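Local coordinates for protein putative L-alanine-DL-glutamate epimerase (Burkholderia xenovorans, PDB 3GO2) that binds magnesium and probably acts as a racemase or epimerase of the mandelate racemase/muconate lactonizing enzyme family, at residues A[89-92]-A[93-97]; A[82-85]-A[86-90]. All blocks are in the same frame, centred on the assembly; numbering follows the deposited sequence.

Both contacts lie on one helix, 82-103, in the N-terminal part of the chain that the mandelate racemase/muconate lactonizing enzyme family shares with enolase. Contact 2 (82-85 with 86-90) comes first, in the first turns; contact 1 (89-92 with 93-97) continues the same helix, and Gly89 and Ala90 belong to both. Their centres are about 11 Å apart. The surroundings change along the way: contact 2 touches a second subunit and its Gly82 lies about 6 Å from a bound magnesium ion, whereas contact 1 is buried within its own chain, between the antiparallel sheet and helices of the N-terminal domain and the residues 293-300 beyond strand 288-291.

Contact 1. Residues A[89-92]-A[93-97]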
loop_
_atom_site.group_PDB
_atom_site.type_symbol
_atom_site.label_atom_id
_atom_site.label_comp_id
_atom_site.label_asym_id
_atom_site.label_seq_id
_atom_site.Cartn_x
_atom_site.Cartn_y
_atom_site.Cartn_z
ATOM N N GLY A 89 25.175 -2.016 25.147
ATOM C CA GLY A 89 25.374 -3.432 24.783
ATOM C C GLY A 89 26.570 -4.045 25.464
ATOM O O GLY A 89 26.545 -5.193 25.913
ATOM N N ALA A 90 27.654 -3.281 25.530
ATOM C CA ALA A 90 28.878 -3.756 26.185
ATOM C C ALA A 90 28.656 -4.001 27.679
ATOM O O ALA A 90 29.149 -5.003 28.278
ATOM C CB ALA A 90 30.000 -2.746 25.972
ATOM N N ILE A 91 27.924 -3.087 28.310
ATOM C CA ILE A 91 27.603 -3.271 29.724
ATOM C C ILE A 91 26.681 -4.477 29.913
ATOM O O ILE A 91 26.882 -5.264 30.821
ATOM C CB ILE A 91 27.030 -2.012 30.349
ATOM C CG1 ILE A 91 28.093 -0.909 30.330
ATOM C CG2 ILE A 91 26.507 -2.299 31.777
ATOM C CD1 ILE A 91 27.559 0.479 30.830
ATOM N N GLU A 92 25.681 -4.618 29.048
ATOM C CA GLU A 92 24.794 -5.771 29.077
ATOM C C GLU A 92 25.575 -7.060 29.029
ATOM O O GLU A 92 25.299 -7.996 29.776
ATOM C CB GLU A 92 23.785 -5.706 27.919
ATOM C CG GLU A 92 22.910 -6.962 27.850
ATOM C CD GLU A 92 21.701 -6.779 26.987
ATOM O OE1 GLU A 92 21.658 -7.363 25.881
ATOM O OE2 GLU A 92 20.794 -6.068 27.441
ATOM N N ASN A 93 26.554 -7.123 28.140
ATOM C CA ASN A 93 27.293 -8.336 27.973
ATOM C C ASN A 93 28.167 -8.655 29.189
ATOM O O ASN A 93 28.350 -9.811 29.508
ATOM C CB ASN A 93 28.070 -8.330 26.669
ATOM C CG ASN A 93 27.184 -8.553 25.492
ATOM O OD1 ASN A 93 26.104 -9.156 25.627
ATOM N ND2 ASN A 93 27.641 -8.127 24.312
ATOM N N ALA A 94 28.636 -7.635 29.904
ATOM C CA ALA A 94 29.402 -7.864 31.135
ATOM C C ALA A 94 28.466 -8.293 32.258
ATOM O O ALA A 94 28.813 -9.161 33.051
ATOM C CB ALA A 94 30.205 -6.597 31.529
ATOM N N LEU A 95 27.260 -7.716 32.283
ATOM C CA LEU A 95 26.225 -8.119 33.259
ATOM C C LEU A 95 25.864 -9.591 33.056
ATOM O O LEU A 95 25.734 -10.351 34.024
ATOM C CB LEU A 95 24.994 -7.229 33.144
ATOM C CG LEU A 95 25.019 -5.850 33.784
ATOM C CD1 LEU A 95 23.865 -4.969 33.319
ATOM C CD2 LEU A 95 24.960 -6.008 35.301
ATOM N N LEU A 96 25.693 -10.009 31.807
ATOM C CA LEU A 96 25.320 -11.402 31.555
ATOM C C LEU A 96 26.413 -12.352 32.026
ATOM O O LEU A 96 26.130 -13.368 32.669
ATOM C CB LEU A 96 25.026 -11.629 30.076
ATOM C CG LEU A 96 23.750 -10.993 29.539
ATOM C CD1 LEU A 96 23.798 -11.037 28.003
ATOM C CD2 LEU A 96 22.480 -11.694 30.097
ATOM N N ASP A 97 27.664 -12.024 31.717
ATOM C CA ASP A 97 28.786 -12.849 32.157
ATOM C C ASP A 97 28.766 -13.003 33.694
ATOM O O ASP A 97 28.940 -14.110 34.261
ATOM C CB ASP A 97 30.101 -12.220 31.727
ATOM C CG ASP A 97 31.277 -13.162 31.858
ATOM O OD1 ASP A 97 31.108 -14.385 31.631
ATOM O OD2 ASP A 97 32.389 -12.667 32.181
#
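Ile91 and Leu95 meet because their first torsions bring two branches together: a chi1 of -64° sets Ile91 CG1 beside the backbone N and leaves CG2 anti to it, while Leu95 holds CG anti to its own carbonyl carbon (chi1 -79°), and Ile91 CG2 and Leu95 CD1 touch at 4.1 Å. The two side chains run side by side in the same direction and, one helical turn apart, form an apolar strip against Phe68 of helix 65-76. One residue on, Glu92 and Leu96 repeat the pattern. The extended glutamate lays its CG beside Leu96 CD1 at 4.2 Å; its OE2 bonds to Gln300 NE2, and OE1 weakly to Trp299 N. Its aliphatic stem therefore packs while the buried carboxylate oxygens have partners.

Asn93 folds back over the preceding turn, its CG 3.4 Å from Gly89 O, yet that oxygen is bonded by the backbone: Asn93 N reaches Gly89 O at 2.9 Å. The amide is held at both ends, OD1 accepting from Val298 N and ND2 donating to Thr293 O, which should fix its rotation; asparagine, with an acceptor and a donor on one short stem, suits this buried place. Ala90 and Ala94 are small enough to let the helix lie close to Val23 of strand 19-27.

Ile91 O is gripped twice, by Leu95 N at 2.9 Å and weakly, from i+3, by Ala94 N at 3.1 Å. Leu96 N closes on Glu92 O at 2.9 Å. With Asn93 N to Gly89 O and Ala94 N to Ala90 O, the bonds of Leu95 N and Leu96 N form the i to i+4 series of an alpha helix, packed against the three-stranded sheet and helices 46-57 and 65-76 of the enolase-like N-terminal domain and tied by Glu92 and Asn93 to the segment after strand 288-291.

Contact 2. Residues A[82-85]-A[86-90]; sequences GVVS and EGIGA
Gly82 O receives the N-H of Glu86 at 2.9 Å, an i to i+4 bond near the start of alpha helix 82-103 in the enolase-like N-terminal domain. Gly82 lies about 6 Å from a bound magnesium ion and about 8 Å from the side chain of Tyr249, a magnesium ligand. With a positive phi of 52°, it has a backbone shape that glycine adopts easily. The CG of Glu86 lies against the same carbonyl oxygen, and the extended chain beyond it carries OE2 to Ser43 OG.

Val83 next bonds through its O to Gly87 N at 3.0 Å. Its side chain crosses that of Glu86 at an angle, CG1 coming to 4.1 Å from Glu86 OE2, and also packs on Val83 of the second subunit; an apolar side chain suits this interface, where it meets its own counterpart.

Val84 places CG1 anti to the backbone N (chi1 159°), which brings it alongside Ile88: Val84 CG1 and Ile88 CD1 meet at 4.1 Å. The pair point the same way and both touch Thr76 of helix 65-76, so two branched apolar residues a turn apart make a continuous packing face.

Ser85, partly exposed, uses its short hydroxyl locally, OG bonding to Gly81 N, four residues back. Its backbone carbonyl meets a residue without a side chain, Ser85 O accepting from Gly89 N at 2.9 Å with an N-H...O angle of 157°.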
loop_
_atom_site.group_PDB
_atom_site.type_symbol
_atom_site.label_atom_id
_atom_site.label_comp_id
_atom_site.label_asym_id
_atom_site.label_seq_id
_atom_site.Cartn_x
_atom_site.Cartn_y
_atom_site.Cartn_z
ATOM N N GLY A 82 23.614 3.711 17.595
ATOM C CA GLY A 82 25.027 4.024 17.415
ATOM C C GLY A 82 25.881 3.798 18.650
ATOM O O GLY A 82 25.782 2.782 19.327
ATOM N N VAL A 83 26.739 4.756 18.934
ATOM C CA VAL A 83 27.746 4.571 19.983
ATOM C C VAL A 83 27.135 4.516 21.383
ATOM O O VAL A 83 27.632 3.796 22.227
ATOM C CB VAL A 83 28.894 5.592 19.890
ATOM C CG1 VAL A 83 29.741 5.375 18.631
ATOM C CG2 VAL A 83 28.408 6.938 19.922
ATOM N N VAL A 84 26.032 5.228 21.623
ATOM C CA VAL A 84 25.323 5.126 22.883
ATOM C C VAL A 84 24.836 3.686 23.064
ATOM O O VAL A 84 25.042 3.075 24.105
ATOM C CB VAL A 84 24.126 6.080 22.940
ATOM C CG1 VAL A 84 23.076 5.632 24.000
ATOM C CG2 VAL A 84 24.607 7.506 23.162
ATOM N N SER A 85 24.187 3.148 22.034
ATOM C CA SER A 85 23.674 1.796 22.141
ATOM C C SER A 85 24.809 0.754 22.231
ATOM O O SER A 85 24.649 -0.275 22.917
ATOM C CB SER A 85 22.707 1.476 21.003
ATOM O OG SER A 85 21.484 2.166 21.200
ATOM N N GLU A 86 25.950 1.022 21.594
ATOM C CA GLU A 86 27.114 0.135 21.746
ATOM C C GLU A 86 27.604 0.123 23.193
ATOM O O GLU A 86 27.981 -0.922 23.718
ATOM C CB GLU A 86 28.275 0.541 20.850
ATOM C CG GLU A 86 28.034 0.346 19.382
ATOM C CD GLU A 86 29.218 0.711 18.560
ATOM O OE1 GLU A 86 30.348 0.246 18.873
ATOM O OE2 GLU A 86 29.055 1.494 17.569
ATOM N N GLY A 87 27.566 1.264 23.871
ATOM C CA GLY A 87 28.000 1.282 25.264
ATOM C C GLY A 87 27.066 0.471 26.135
ATOM O O GLY A 87 27.500 -0.282 27.016
ATOM N N ILE A 88 25.764 0.625 25.887
ATOM C CA ILE A 88 24.752 -0.111 26.625
ATOM C C ILE A 88 24.926 -1.633 26.401
ATOM O O ILE A 88 24.868 -2.420 27.350
ATOM C CB ILE A 88 23.347 0.364 26.198
ATOM C CG1 ILE A 88 23.129 1.797 26.692
ATOM C CG2 ILE A 88 22.274 -0.580 26.747
ATOM C CD1 ILE A 88 21.821 2.420 26.185
ATOM N N GLY A 89 25.175 -2.016 25.147
ATOM C CA GLY A 89 25.374 -3.432 24.783
ATOM C C GLY A 89 26.570 -4.045 25.464
ATOM O O GLY A 89 26.545 -5.193 25.913
ATOM N N ALA A 90 27.654 -3.281 25.530
ATOM C CA ALA A 90 28.878 -3.756 26.185
ATOM C C ALA A 90 28.656 -4.001 27.679
ATOM O O ALA A 90 29.149 -5.003 28.278
ATOM C CB ALA A 90 30.000 -2.746 25.972
#